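PDB 4RR5: malonyl CoA-acyl carrier protein transacylase from Synechocystis sp. PCC 6803 substr. Kazusa, which catalyses the transfer of the malonyl group from malonyl-CoA to holo acyl carrier protein, which supplies malonyl units for fatty acid biosynthesis. Local coordinates for residues Gly86-Glu91 and Lys111-Val116; Val6-Gly11 and Val65-Leu70; Gln201-Cys206 and Lys233-Met238; Gly90-Leu95 and Gly99-Ala104; Glu35-Trp40 and Thr105-Val110. All blocks are in the same frame, centred on the assembly; numbering follows the deposited sequence.

Helix 103-119 makes contacts 1 and 5, meeting the Ser88 turn and helix 25-38, while contact 4 packs the connection leading into it back on helix 90-97; the three centres lie 11 to 13 Å apart. Contact 2 sets helix 56-76 against strand 3-7, neighbour of strand 83-86 in the parallel sheet, and touches contact 1 directly. Contact 3, between helices 193-204 and 227-235, lies about 20 Å from contact 2, centre to centre, but reaches contact 1 through Gln237. Along the chain contact 5 interleaves with 1 and 2 and encloses 4; contact 3 comes last. Contacts 1 to 4 link sheet and helices to the turn of the probable catalytic serine or its following helix; contact 5 lies farther out.

Contact 1: Gly86-Glu91 and Lys111-Val116. With ACT (acetate ion), chain B.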
# COMPACT_ATOMS: atom_id res chain seq x y z
N GLY A 86 1.80 2.46 -5.31
CA GLY A 86 1.71 2.25 -3.88
C GLY A 86 1.01 0.95 -3.58
O GLY A 86 0.12 0.55 -4.31
N HIS A 87 1.42 0.29 -2.52
CA HIS A 87 0.88 -1.03 -2.22
C HIS A 87 -0.35 -0.94 -1.33
O HIS A 87 -0.25 -0.64 -0.14
CB HIS A 87 1.95 -1.92 -1.57
CG HIS A 87 1.61 -3.37 -1.59
ND1 HIS A 87 0.60 -3.92 -0.83
CD2 HIS A 87 2.15 -4.40 -2.30
CE1 HIS A 87 0.53 -5.22 -1.07
NE2 HIS A 87 1.46 -5.54 -1.95
N SER A 88 -1.50 -1.22 -1.94
CA SER A 88 -2.81 -1.11 -1.29
C SER A 88 -3.03 0.31 -0.77
O SER A 88 -3.31 1.22 -1.56
CB SER A 88 -2.96 -2.14 -0.17
OG SER A 88 -4.32 -2.45 0.06
N LEU A 89 -2.92 0.49 0.55
CA LEU A 89 -2.97 1.82 1.17
C LEU A 89 -1.98 2.77 0.47
O LEU A 89 -2.30 3.95 0.21
CB LEU A 89 -2.67 1.72 2.67
CG LEU A 89 -2.51 2.96 3.57
CD1 LEU A 89 -1.13 3.64 3.40
CD2 LEU A 89 -3.66 3.98 3.40
N GLY A 90 -0.79 2.26 0.15
CA GLY A 90 0.21 3.03 -0.57
C GLY A 90 -0.31 3.79 -1.79
O GLY A 90 0.17 4.89 -2.09
N GLU A 91 -1.28 3.21 -2.49
CA GLU A 91 -1.84 3.81 -3.70
C GLU A 91 -2.38 5.20 -3.41
O GLU A 91 -2.23 6.11 -4.22
CB GLU A 91 -2.96 2.92 -4.27
CG GLU A 91 -3.53 3.36 -5.65
CD GLU A 91 -3.91 2.16 -6.52
OE1 GLU A 91 -5.07 2.11 -7.00
OE2 GLU A 91 -3.05 1.26 -6.71
N LYS A 111 -9.10 7.47 6.01
CA LYS A 111 -9.76 7.31 7.29
C LYS A 111 -11.00 6.45 7.15
O LYS A 111 -11.23 5.53 7.94
CB LYS A 111 -10.11 8.67 7.86
CG LYS A 111 -10.81 8.69 9.20
CD LYS A 111 -11.00 10.16 9.59
CE LYS A 111 -11.57 10.33 10.98
NZ LYS A 111 -12.98 9.89 11.02
N GLN A 112 -11.81 6.75 6.14
CA GLN A 112 -13.03 5.99 5.92
C GLN A 112 -12.69 4.59 5.46
O GLN A 112 -13.25 3.62 5.97
CB GLN A 112 -13.94 6.68 4.90
CG GLN A 112 -15.23 5.92 4.63
CD GLN A 112 -16.19 6.71 3.75
OE1 GLN A 112 -16.03 7.92 3.57
NE2 GLN A 112 -17.20 6.02 3.20
N ARG A 113 -11.76 4.49 4.51
CA ARG A 113 -11.35 3.20 3.96
C ARG A 113 -10.95 2.24 5.07
O ARG A 113 -11.38 1.07 5.08
CB ARG A 113 -10.19 3.38 2.99
CG ARG A 113 -9.74 2.09 2.34
CD ARG A 113 -8.30 2.22 1.90
NE ARG A 113 -7.94 1.29 0.85
CZ ARG A 113 -6.98 0.38 0.95
NH1 ARG A 113 -6.27 0.28 2.06
NH2 ARG A 113 -6.71 -0.43 -0.07
N SER A 114 -10.14 2.74 6.00
CA SER A 114 -9.57 1.93 7.07
C SER A 114 -10.62 1.59 8.13
O SER A 114 -10.50 0.57 8.82
CB SER A 114 -8.37 2.64 7.73
OG SER A 114 -8.75 3.86 8.37
N GLU A 115 -11.65 2.43 8.26
CA GLU A 115 -12.74 2.10 9.17
C GLU A 115 -13.58 0.95 8.64
O GLU A 115 -13.88 0.00 9.37
CB GLU A 115 -13.62 3.32 9.42
CG GLU A 115 -13.07 4.21 10.51
CD GLU A 115 -13.70 5.56 10.51
OE1 GLU A 115 -14.82 5.70 9.95
OE2 GLU A 115 -13.07 6.49 11.05
N VAL A 116 -13.96 1.06 7.37
CA VAL A 116 -14.65 0.02 6.64
C VAL A 116 -13.97 -1.34 6.81
O VAL A 116 -14.60 -2.30 7.23
CB VAL A 116 -14.71 0.35 5.12
CG1 VAL A 116 -15.05 -0.88 4.30
CG2 VAL A 116 -15.68 1.50 4.84
C ACT B . -4.80 -3.29 3.42
O ACT B . -4.58 -2.20 2.82
OXT ACT B . -4.96 -3.24 4.67
CH3 ACT B . -4.86 -4.62 2.71
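Arg113 is the residue of 111-116 that reaches the 86-91 turn. Its CG stands anti to the backbone N (chi1 -178°) and the chain runs extended from CG to NE, which carries the guanidinium from the helix to Ser88. There NH2 donates to Ser88 OG at 3.1 Å in a nearly straight bond (174°), with the hydroxyl oxygen lying in the guanidinium plane at its edge. The other amino group, NH1, binds the acetate oxygen O at 3.1 Å (157°) and sits 3.9 Å from Leu89 CB. The same acetate oxygen is hydrogen-bonded to Ser88 OG at 2.8 Å, closing a triangle of serine, arginine and ligand. Gln237 OE1 takes a further bond from NH2 and Gln60 OE1 one from NH1, so four partners fix the rotation of the buried guanidinium. Ser88 OG is also hydrogen-bonded to His188 NE2, the other probable catalytic residue. The acetate, probably from the crystallisation liquor, sits where a malonyl carboxylate might bind, consistent with the arginine's role in this family. Ser88, with positive phi, occupies the second position of a type II' turn between strand 83-86 and helix 90-97, the GxSxG nucleophile elbow expected of this acyltransferase family.

Contact 2: Val6-Gly11 and Val65-Leu70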
# COMPACT_ATOMS: atom_id res chain seq x y z
N VAL A 6 7.67 4.49 -4.80
CA VAL A 6 6.67 3.50 -4.44
C VAL A 6 6.37 3.56 -2.94
O VAL A 6 7.28 3.73 -2.12
CB VAL A 6 7.10 2.06 -4.84
CG1 VAL A 6 7.28 1.99 -6.33
CG2 VAL A 6 8.37 1.64 -4.13
N PHE A 7 5.09 3.44 -2.60
CA PHE A 7 4.63 3.66 -1.23
C PHE A 7 4.16 2.38 -0.52
O PHE A 7 3.25 1.69 -0.97
CB PHE A 7 3.54 4.73 -1.24
CG PHE A 7 4.03 6.08 -1.71
CD1 PHE A 7 4.14 6.37 -3.08
CD2 PHE A 7 4.45 7.05 -0.81
CE1 PHE A 7 4.62 7.61 -3.54
CE2 PHE A 7 4.93 8.30 -1.25
CZ PHE A 7 5.03 8.58 -2.61
N PRO A 8 4.80 2.05 0.62
CA PRO A 8 4.44 0.81 1.30
C PRO A 8 3.09 0.87 2.03
O PRO A 8 2.63 1.94 2.42
CB PRO A 8 5.59 0.62 2.29
CG PRO A 8 6.04 2.01 2.59
CD PRO A 8 5.91 2.75 1.29
N GLY A 9 2.45 -0.27 2.20
CA GLY A 9 1.18 -0.29 2.89
C GLY A 9 1.26 -1.01 4.22
O GLY A 9 2.31 -1.03 4.86
N GLN A 10 0.13 -1.61 4.60
CA GLN A 10 -0.05 -2.31 5.86
C GLN A 10 1.03 -3.35 6.06
O GLN A 10 1.38 -4.06 5.12
CB GLN A 10 -1.42 -2.98 5.89
CG GLN A 10 -1.74 -3.72 7.17
CD GLN A 10 -2.31 -2.80 8.23
OE1 GLN A 10 -3.20 -2.00 7.94
NE2 GLN A 10 -1.80 -2.91 9.46
N GLY A 11 1.57 -3.43 7.28
CA GLY A 11 2.67 -4.33 7.55
C GLY A 11 4.03 -3.67 7.54
O GLY A 11 4.98 -4.22 8.06
N VAL A 65 -0.18 9.61 6.16
CA VAL A 65 0.26 10.94 6.56
C VAL A 65 1.79 11.04 6.48
O VAL A 65 2.35 12.03 6.01
CB VAL A 65 -0.23 11.28 8.00
CG1 VAL A 65 0.50 12.50 8.56
CG2 VAL A 65 -1.74 11.48 8.02
N ILE A 66 2.46 9.99 6.94
CA ILE A 66 3.92 9.96 6.94
C ILE A 66 4.48 9.91 5.52
O ILE A 66 5.41 10.65 5.18
CB ILE A 66 4.45 8.76 7.76
CG1 ILE A 66 4.24 9.04 9.25
CG2 ILE A 66 5.93 8.51 7.45
CD1 ILE A 66 4.39 7.82 10.12
N GLU A 67 3.88 9.06 4.69
CA GLU A 67 4.27 8.95 3.30
C GLU A 67 4.05 10.26 2.53
O GLU A 67 4.93 10.68 1.76
CB GLU A 67 3.52 7.78 2.65
CG GLU A 67 4.15 6.43 3.02
CD GLU A 67 3.28 5.22 2.68
OE1 GLU A 67 2.21 5.38 2.05
OE2 GLU A 67 3.69 4.10 3.05
N ALA A 68 2.91 10.92 2.73
CA ALA A 68 2.69 12.24 2.14
C ALA A 68 3.73 13.25 2.64
O ALA A 68 4.20 14.09 1.88
CB ALA A 68 1.29 12.74 2.43
N ILE A 69 4.10 13.16 3.91
CA ILE A 69 5.14 14.05 4.44
C ILE A 69 6.48 13.77 3.77
O ILE A 69 7.16 14.68 3.32
CB ILE A 69 5.27 13.91 5.99
CG1 ILE A 69 4.16 14.72 6.67
CG2 ILE A 69 6.64 14.37 6.48
CD1 ILE A 69 3.94 14.36 8.08
N LEU A 70 6.85 12.50 3.67
CA LEU A 70 8.08 12.12 2.98
C LEU A 70 8.11 12.59 1.51
O LEU A 70 9.13 13.09 1.03
CB LEU A 70 8.28 10.61 3.05
CG LEU A 70 8.80 10.17 4.41
CD1 LEU A 70 8.72 8.66 4.53
CD2 LEU A 70 10.22 10.70 4.64
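Phe7, at the end of strand 3-7, turns its side chain toward helix 56-76 and meets the stem of Glu67. Its CG is anti to the carbonyl carbon (chi1 -63°), which directs the ring to the helix. The ring meets the glutamate at its edge: CD2 lies 3.7 Å from Glu67 CB, and CG of the glutamate also approaches that edge in the ring plane. Nearer the strand, Phe7 CB is 3.6 Å from Glu67 OE1. The two side chains run antiparallel alongside each other, with the ring and carboxylate planes 59° apart, so the ring lines the glutamate's aliphatic stem while the acid group reaches on beside the strand.

Pro8 follows and receives the end of that glutamate. Glu67, extended beyond CG, brings OE2 against the pyrrolidine ring, 3.1 Å from Pro8 CD and 3.2 Å from Pro8 CG. The same oxygen is only 2.5 Å from Pro8 O. The proline nitrogen carries no hydrogen to offer, so the carboxyl group finds no backbone donor at this residue. Its other oxygen, OE1, is hydrogen-bonded to Ser93 OG of helix 90-97, which ties helix 56-76 to the helix that follows the nucleophile turn; Phe7 itself packs on Ser93 and Ala94 of that helix.

With two oxygens so close in a buried setting, Glu67 probably holds a proton here: burial and the short approach of its OE2 to Pro8 O would probably raise the acid's affinity for one.

Contact 3: Gln201-Cys206 and Lys233-Met238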
# COMPACT_ATOMS: atom_id res chain seq x y z
N GLN A 201 -19.45 4.55 -3.10
CA GLN A 201 -20.38 5.68 -3.19
C GLN A 201 -19.64 6.97 -2.80
O GLN A 201 -19.67 7.95 -3.53
CB GLN A 201 -21.61 5.44 -2.30
CG GLN A 201 -22.79 4.76 -3.04
CD GLN A 201 -23.78 4.03 -2.11
OE1 GLN A 201 -23.87 4.32 -0.91
NE2 GLN A 201 -24.53 3.09 -2.67
N THR A 202 -18.95 6.95 -1.66
CA THR A 202 -18.11 8.07 -1.23
C THR A 202 -17.04 8.45 -2.27
O THR A 202 -16.82 9.64 -2.56
CB THR A 202 -17.43 7.76 0.12
OG1 THR A 202 -18.38 7.86 1.18
CG2 THR A 202 -16.25 8.70 0.37
N LEU A 203 -16.36 7.44 -2.81
CA LEU A 203 -15.25 7.68 -3.73
C LEU A 203 -15.69 8.33 -5.04
O LEU A 203 -15.04 9.27 -5.51
CB LEU A 203 -14.50 6.39 -4.03
CG LEU A 203 -13.13 6.21 -3.37
CD1 LEU A 203 -12.46 4.90 -3.78
CD2 LEU A 203 -12.23 7.38 -3.68
N THR A 204 -16.78 7.84 -5.63
CA THR A 204 -17.25 8.39 -6.92
C THR A 204 -17.64 9.87 -6.85
O THR A 204 -17.54 10.56 -7.86
CB THR A 204 -18.44 7.57 -7.50
OG1 THR A 204 -19.14 6.92 -6.44
CG2 THR A 204 -17.97 6.52 -8.49
N ALA A 205 -18.06 10.35 -5.68
CA ALA A 205 -18.47 11.76 -5.50
C ALA A 205 -17.29 12.69 -5.36
O ALA A 205 -17.44 13.90 -5.21
CB ALA A 205 -19.37 11.90 -4.29
N CYS A 206 -16.10 12.11 -5.38
CA CYS A 206 -14.89 12.85 -5.16
C CYS A 206 -14.27 13.15 -6.52
O CYS A 206 -14.09 12.24 -7.32
CB CYS A 206 -13.94 12.05 -4.26
SG CYS A 206 -12.36 12.83 -3.92
N LYS A 233 -9.96 2.41 -11.22
CA LYS A 233 -9.04 1.41 -10.71
C LYS A 233 -9.00 1.39 -9.16
O LYS A 233 -8.85 0.33 -8.54
CB LYS A 233 -7.64 1.66 -11.25
CG LYS A 233 -7.52 1.69 -12.77
CD LYS A 233 -6.06 1.77 -13.14
CE LYS A 233 -5.81 1.79 -14.62
NZ LYS A 233 -4.41 1.34 -14.85
N LEU A 234 -9.11 2.56 -8.53
CA LEU A 234 -9.04 2.63 -7.08
C LEU A 234 -10.31 2.03 -6.46
O LEU A 234 -10.25 1.25 -5.51
CB LEU A 234 -8.83 4.07 -6.63
CG LEU A 234 -8.71 4.28 -5.12
CD1 LEU A 234 -7.40 3.66 -4.61
CD2 LEU A 234 -8.80 5.76 -4.75
N ILE A 235 -11.46 2.39 -7.02
CA ILE A 235 -12.74 1.84 -6.60
C ILE A 235 -12.74 0.32 -6.68
O ILE A 235 -13.34 -0.36 -5.84
CB ILE A 235 -13.90 2.40 -7.47
CG1 ILE A 235 -14.23 3.83 -7.01
CG2 ILE A 235 -15.14 1.49 -7.42
CD1 ILE A 235 -15.26 4.51 -7.86
N GLN A 236 -12.04 -0.22 -7.67
CA GLN A 236 -11.92 -1.67 -7.83
C GLN A 236 -10.90 -2.32 -6.87
O GLN A 236 -10.86 -3.54 -6.73
CB GLN A 236 -11.56 -1.99 -9.27
CG GLN A 236 -12.72 -1.76 -10.22
CD GLN A 236 -12.30 -1.73 -11.68
OE1 GLN A 236 -11.13 -1.96 -12.00
NE2 GLN A 236 -13.24 -1.45 -12.57
N GLN A 237 -10.09 -1.50 -6.20
CA GLN A 237 -8.93 -2.02 -5.50
C GLN A 237 -9.28 -2.86 -4.28
O GLN A 237 -8.58 -3.82 -3.97
CB GLN A 237 -8.02 -0.88 -5.07
CG GLN A 237 -6.75 -1.32 -4.37
CD GLN A 237 -6.22 -0.25 -3.47
OE1 GLN A 237 -6.98 0.33 -2.68
NE2 GLN A 237 -4.93 0.05 -3.59
N MET A 238 -10.35 -2.51 -3.59
CA MET A 238 -10.57 -3.11 -2.30
C MET A 238 -10.99 -4.58 -2.40
O MET A 238 -10.70 -5.37 -1.50
CB MET A 238 -11.60 -2.32 -1.50
CG MET A 238 -11.70 -2.80 -0.06
SD MET A 238 -12.95 -1.97 0.90
CE MET A 238 -12.27 -0.31 0.94
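Leu203 carries the apolar part of this contact, pushing its isobutyl group between Leu234 and Ile235 of helix 227-235. Its CD1 lies 3.9 Å from Leu234 CD2 and 3.8 Å from Ile235 CG1, so one methyl serves both neighbours; CD2 also reaches Leu234 CD2, at 3.9 Å. The two leucines cross at about a right angle. Leu234 can offer its branch because its CG is anti to the backbone N (chi1 -179°). Leu203 and Ile235 instead run alongside each other in opposite directions, and Leu203 CB adds a second touch on Ile235 CG1, at 3.9 Å.

A methyl-methyl contact extends the seam toward the surface. Ile235 leaves its backbone to one side of the facing helix, but its extended chain (chi2 175°) brings CD1 back to it, where CD1 meets Thr204 CG2 at 3.4 Å, a close approach made at about a right angle. The threonine thus shows its methyl to the isoleucine while its OG1 is hydrogen-bonded to Ala200 O, one turn back in its own helix.

Polar links lie around this apolar seam. Lys231 NZ binds both Thr204 O and Cys206 O, joining the end of helix 193-204 to helix 227-235, while Gln237 NE2, beyond Leu234, is hydrogen-bonded to Ser88 O and Asn218 OD1.

Leu203 also rests on Leu109 of helix 103-119, and Leu234 packs on Glu91, Tyr92 and Leu95 of helix 90-97, with Phe208 touching both leucines.

Contact 4: Gly90-Leu95 and Gly99-Ala104; sequences GEYSAL and GVFDFA
Phe101 holds its CG between the backbone N and the carbonyl carbon (chi1 43°), a torsion that folds the ring back toward helix 90-97 and sets its end on Leu95. Leu95, its CG anti to the carbonyl carbon (chi1 -70°), directs CD1 to Phe101 CE2, at 3.9 Å, and CD2 to Val100 CG2, also at 3.9 Å. Leu95 CB meets the ring obliquely, 3.5 Å from Phe101 CZ. Phe101 CZ also lies 3.6 Å from Tyr92 O, while Tyr92 CD2 stands 4.3 Å from that ring atom.

Leu95 serves Val100 through its backbone as well: Val100 N donates to Leu95 O at 3.1 Å (156°), the donor tilted somewhat out of the carbonyl plane. This bond spans the end of helix 90-97 in a Schellman motif, where Gly99 adopts the positive phi that turns the chain out of the helix. Asp102 then caps the N-terminus of the next helix.

Replacing Phe101 with an alanine would probably leave Leu95 CB and the Tyr92 carbonyl without the ring that packs on them and open a gap between the helix and the returning chain.

Around it, Phe208 stacks edge-to-face on Phe101, Tyr64 of helix 56-76 touches the same ring, and Leu230 and Leu234 of helix 227-235 pack on Leu95, while helix 103-119 runs on past Tyr92.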
# COMPACT_ATOMS: atom_id res chain seq x y z
N GLY A 90 -0.79 2.26 0.15
CA GLY A 90 0.21 3.03 -0.57
C GLY A 90 -0.31 3.79 -1.79
O GLY A 90 0.17 4.89 -2.09
N GLU A 91 -1.28 3.21 -2.49
CA GLU A 91 -1.84 3.81 -3.70
C GLU A 91 -2.38 5.20 -3.41
O GLU A 91 -2.23 6.11 -4.22
CB GLU A 91 -2.96 2.92 -4.27
CG GLU A 91 -3.53 3.36 -5.65
CD GLU A 91 -3.91 2.16 -6.52
OE1 GLU A 91 -5.07 2.11 -7.00
OE2 GLU A 91 -3.05 1.26 -6.71
N TYR A 92 -3.00 5.37 -2.24
CA TYR A 92 -3.51 6.68 -1.82
C TYR A 92 -2.38 7.68 -1.69
O TYR A 92 -2.49 8.81 -2.17
CB TYR A 92 -4.30 6.56 -0.50
CG TYR A 92 -5.62 5.85 -0.70
CD1 TYR A 92 -5.69 4.45 -0.75
CD2 TYR A 92 -6.80 6.57 -0.88
CE1 TYR A 92 -6.89 3.80 -0.98
CE2 TYR A 92 -8.00 5.93 -1.10
CZ TYR A 92 -8.04 4.55 -1.15
OH TYR A 92 -9.24 3.91 -1.38
N SER A 93 -1.28 7.26 -1.07
CA SER A 93 -0.11 8.10 -0.96
C SER A 93 0.42 8.43 -2.36
O SER A 93 0.81 9.57 -2.63
CB SER A 93 0.97 7.43 -0.12
OG SER A 93 0.47 7.01 1.14
N ALA A 94 0.44 7.43 -3.23
CA ALA A 94 0.90 7.64 -4.60
C ALA A 94 -0.00 8.65 -5.32
O ALA A 94 0.47 9.57 -5.98
CB ALA A 94 0.94 6.31 -5.35
N LEU A 95 -1.31 8.48 -5.17
CA LEU A 95 -2.28 9.39 -5.77
C LEU A 95 -2.12 10.84 -5.28
O LEU A 95 -2.24 11.78 -6.07
CB LEU A 95 -3.69 8.90 -5.49
CG LEU A 95 -4.07 7.61 -6.24
CD1 LEU A 95 -5.46 7.12 -5.84
CD2 LEU A 95 -3.97 7.81 -7.78
N GLY A 99 -0.93 14.44 -7.44
CA GLY A 99 -1.79 15.60 -7.60
C GLY A 99 -3.24 15.28 -7.86
O GLY A 99 -4.04 16.17 -8.18
N VAL A 100 -3.60 14.01 -7.69
CA VAL A 100 -4.93 13.54 -8.02
C VAL A 100 -5.96 14.09 -7.05
O VAL A 100 -7.08 14.45 -7.44
CB VAL A 100 -4.95 12.01 -8.03
CG1 VAL A 100 -6.36 11.49 -8.17
CG2 VAL A 100 -4.06 11.49 -9.16
N PHE A 101 -5.57 14.16 -5.78
CA PHE A 101 -6.33 14.88 -4.77
C PHE A 101 -5.35 15.49 -3.80
O PHE A 101 -4.19 15.06 -3.74
CB PHE A 101 -7.32 13.99 -4.01
CG PHE A 101 -6.76 12.66 -3.62
CD1 PHE A 101 -5.75 12.56 -2.68
CD2 PHE A 101 -7.27 11.49 -4.18
CE1 PHE A 101 -5.23 11.32 -2.32
CE2 PHE A 101 -6.75 10.25 -3.83
CZ PHE A 101 -5.73 10.16 -2.89
N ASP A 102 -5.80 16.48 -3.03
CA ASP A 102 -4.93 17.14 -2.07
C ASP A 102 -4.75 16.29 -0.81
O ASP A 102 -5.43 15.27 -0.61
CB ASP A 102 -5.47 18.53 -1.70
CG ASP A 102 -6.92 18.51 -1.24
OD1 ASP A 102 -7.38 17.50 -0.67
OD2 ASP A 102 -7.62 19.52 -1.44
N PHE A 103 -3.83 16.73 0.04
CA PHE A 103 -3.53 16.04 1.29
C PHE A 103 -4.79 15.70 2.08
O PHE A 103 -5.05 14.52 2.35
CB PHE A 103 -2.57 16.89 2.14
CG PHE A 103 -2.25 16.26 3.45
CD1 PHE A 103 -1.54 15.07 3.50
CD2 PHE A 103 -2.69 16.83 4.64
CE1 PHE A 103 -1.26 14.46 4.71
CE2 PHE A 103 -2.43 16.23 5.85
CZ PHE A 103 -1.71 15.04 5.90
N ALA A 104 -5.58 16.71 2.44
CA ALA A 104 -6.76 16.50 3.29
C ALA A 104 -7.80 15.55 2.71
O ALA A 104 -8.33 14.71 3.43
CB ALA A 104 -7.43 17.85 3.60

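Contact 5: Glu35-Trp40 and Thr105-Val110; sequences EEILGW and TGLQLV
Leu38, which packs against Leu107 across the contact, lays its CB over one face of the Trp40 indole, 4.0 Å above the plane and offset toward the rim. The tryptophan also makes a cation-pi interaction with Lys45. The other flat group, the Gln108 amide, meets the contact through its nitrogen: NE2 stands 3.6 Å from Ile37 CG2. That approach follows from a bend at chi2 (55°), which brings the amide round from a side chain that leaves its helix to one side.

Leu107 points at the opposing helix, its CG anti to the backbone N (chi1 -175°), and packs against two residues, CD2 meeting both. CG is 4.0 Å from Ile37 CG2, and CD2 lies 4.1 Å from both Ile37 CD1 and Leu38 CG. CD1 meets Leu38 CD2, also at 4.1 Å, the two leucines crossing at about a right angle. This is helix-on-helix packing within the acyltransferase domain: the last turn of helix 25-38 rests on helix 103-119, away from the probable catalytic residues. A serine in place of Leu107 would probably leave Ile37 and Leu38 without their shared apolar partner and open a gap between the two helices.

Pro61 of helix 56-76 touches both Leu38 and Leu107, and Val65 adds to the cover of Leu107. Ile37 also reaches Ala104, and Gly39, with positive phi, turns the chain out of the helix toward Trp40.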
# COMPACT_ATOMS: atom_id res chain seq x y z
N GLU A 35 -4.14 15.94 12.52
CA GLU A 35 -4.74 15.84 13.84
C GLU A 35 -6.15 16.45 13.86
O GLU A 35 -7.06 15.87 14.45
CB GLU A 35 -3.83 16.51 14.90
CG GLU A 35 -4.26 16.22 16.34
CD GLU A 35 -3.29 16.73 17.40
OE1 GLU A 35 -2.36 17.50 17.06
OE2 GLU A 35 -3.45 16.37 18.58
N GLU A 36 -6.35 17.60 13.20
CA GLU A 36 -7.69 18.19 13.12
C GLU A 36 -8.65 17.31 12.31
O GLU A 36 -9.80 17.15 12.70
CB GLU A 36 -7.66 19.59 12.51
CG GLU A 36 -6.71 19.73 11.33
CD GLU A 36 -7.08 20.84 10.35
OE1 GLU A 36 -7.66 20.52 9.28
OE2 GLU A 36 -6.76 22.02 10.64
N ILE A 37 -8.18 16.74 11.21
CA ILE A 37 -9.00 15.85 10.38
C ILE A 37 -9.36 14.53 11.07
O ILE A 37 -10.48 14.03 10.95
CB ILE A 37 -8.28 15.54 9.05
CG1 ILE A 37 -8.14 16.81 8.21
CG2 ILE A 37 -9.00 14.45 8.26
CD1 ILE A 37 -7.09 16.69 7.13
N LEU A 38 -8.40 13.95 11.78
CA LEU A 38 -8.59 12.61 12.35
C LEU A 38 -9.15 12.64 13.76
O LEU A 38 -9.75 11.67 14.20
CB LEU A 38 -7.27 11.85 12.37
CG LEU A 38 -6.62 11.35 11.09
CD1 LEU A 38 -5.19 11.01 11.40
CD2 LEU A 38 -7.34 10.11 10.59
N GLY A 39 -8.90 13.72 14.48
CA GLY A 39 -9.28 13.80 15.87
C GLY A 39 -8.28 13.17 16.83
O GLY A 39 -8.55 13.05 18.03
N TRP A 40 -7.13 12.77 16.31
CA TRP A 40 -6.06 12.24 17.15
C TRP A 40 -4.72 12.44 16.46
O TRP A 40 -4.64 12.56 15.24
CB TRP A 40 -6.28 10.76 17.47
CG TRP A 40 -6.70 9.87 16.32
CD1 TRP A 40 -7.97 9.58 15.94
CD2 TRP A 40 -5.84 9.16 15.41
NE1 TRP A 40 -7.96 8.73 14.86
CE2 TRP A 40 -6.67 8.46 14.51
CE3 TRP A 40 -4.45 9.06 15.27
CZ2 TRP A 40 -6.16 7.67 13.48
CZ3 TRP A 40 -3.95 8.26 14.25
CH2 TRP A 40 -4.80 7.57 13.37
N THR A 105 -8.12 15.68 1.41
CA THR A 105 -9.11 14.81 0.76
C THR A 105 -8.65 13.37 0.89
O THR A 105 -9.44 12.48 1.18
CB THR A 105 -9.31 15.14 -0.75
OG1 THR A 105 -9.71 16.51 -0.93
CG2 THR A 105 -10.36 14.24 -1.36
N GLY A 106 -7.36 13.17 0.69
CA GLY A 106 -6.78 11.84 0.75
C GLY A 106 -6.88 11.23 2.12
O GLY A 106 -7.22 10.05 2.24
N LEU A 107 -6.59 12.02 3.15
CA LEU A 107 -6.62 11.53 4.52
C LEU A 107 -8.05 11.14 4.89
O LEU A 107 -8.27 10.11 5.52
CB LEU A 107 -6.07 12.58 5.49
CG LEU A 107 -5.95 12.14 6.96
CD1 LEU A 107 -5.36 10.74 7.08
CD2 LEU A 107 -5.09 13.12 7.71
N GLN A 108 -9.02 11.95 4.48
CA GLN A 108 -10.42 11.61 4.76
C GLN A 108 -10.81 10.28 4.09
O GLN A 108 -11.47 9.43 4.72
CB GLN A 108 -11.36 12.74 4.33
CG GLN A 108 -12.79 12.58 4.88
CD GLN A 108 -12.86 12.44 6.42
OE1 GLN A 108 -13.56 11.56 6.94
NE2 GLN A 108 -12.17 13.32 7.13
N LEU A 109 -10.39 10.08 2.84
CA LEU A 109 -10.61 8.80 2.16
C LEU A 109 -9.97 7.64 2.91
O LEU A 109 -10.60 6.60 3.14
CB LEU A 109 -10.08 8.85 0.73
CG LEU A 109 -10.88 9.78 -0.18
CD1 LEU A 109 -10.17 10.00 -1.49
CD2 LEU A 109 -12.26 9.17 -0.39
N VAL A 110 -8.71 7.80 3.29
CA VAL A 110 -7.99 6.75 3.99
C VAL A 110 -8.66 6.42 5.31
O VAL A 110 -8.82 5.25 5.68
CB VAL A 110 -6.55 7.16 4.20
CG1 VAL A 110 -5.89 6.27 5.26
CG2 VAL A 110 -5.80 7.11 2.87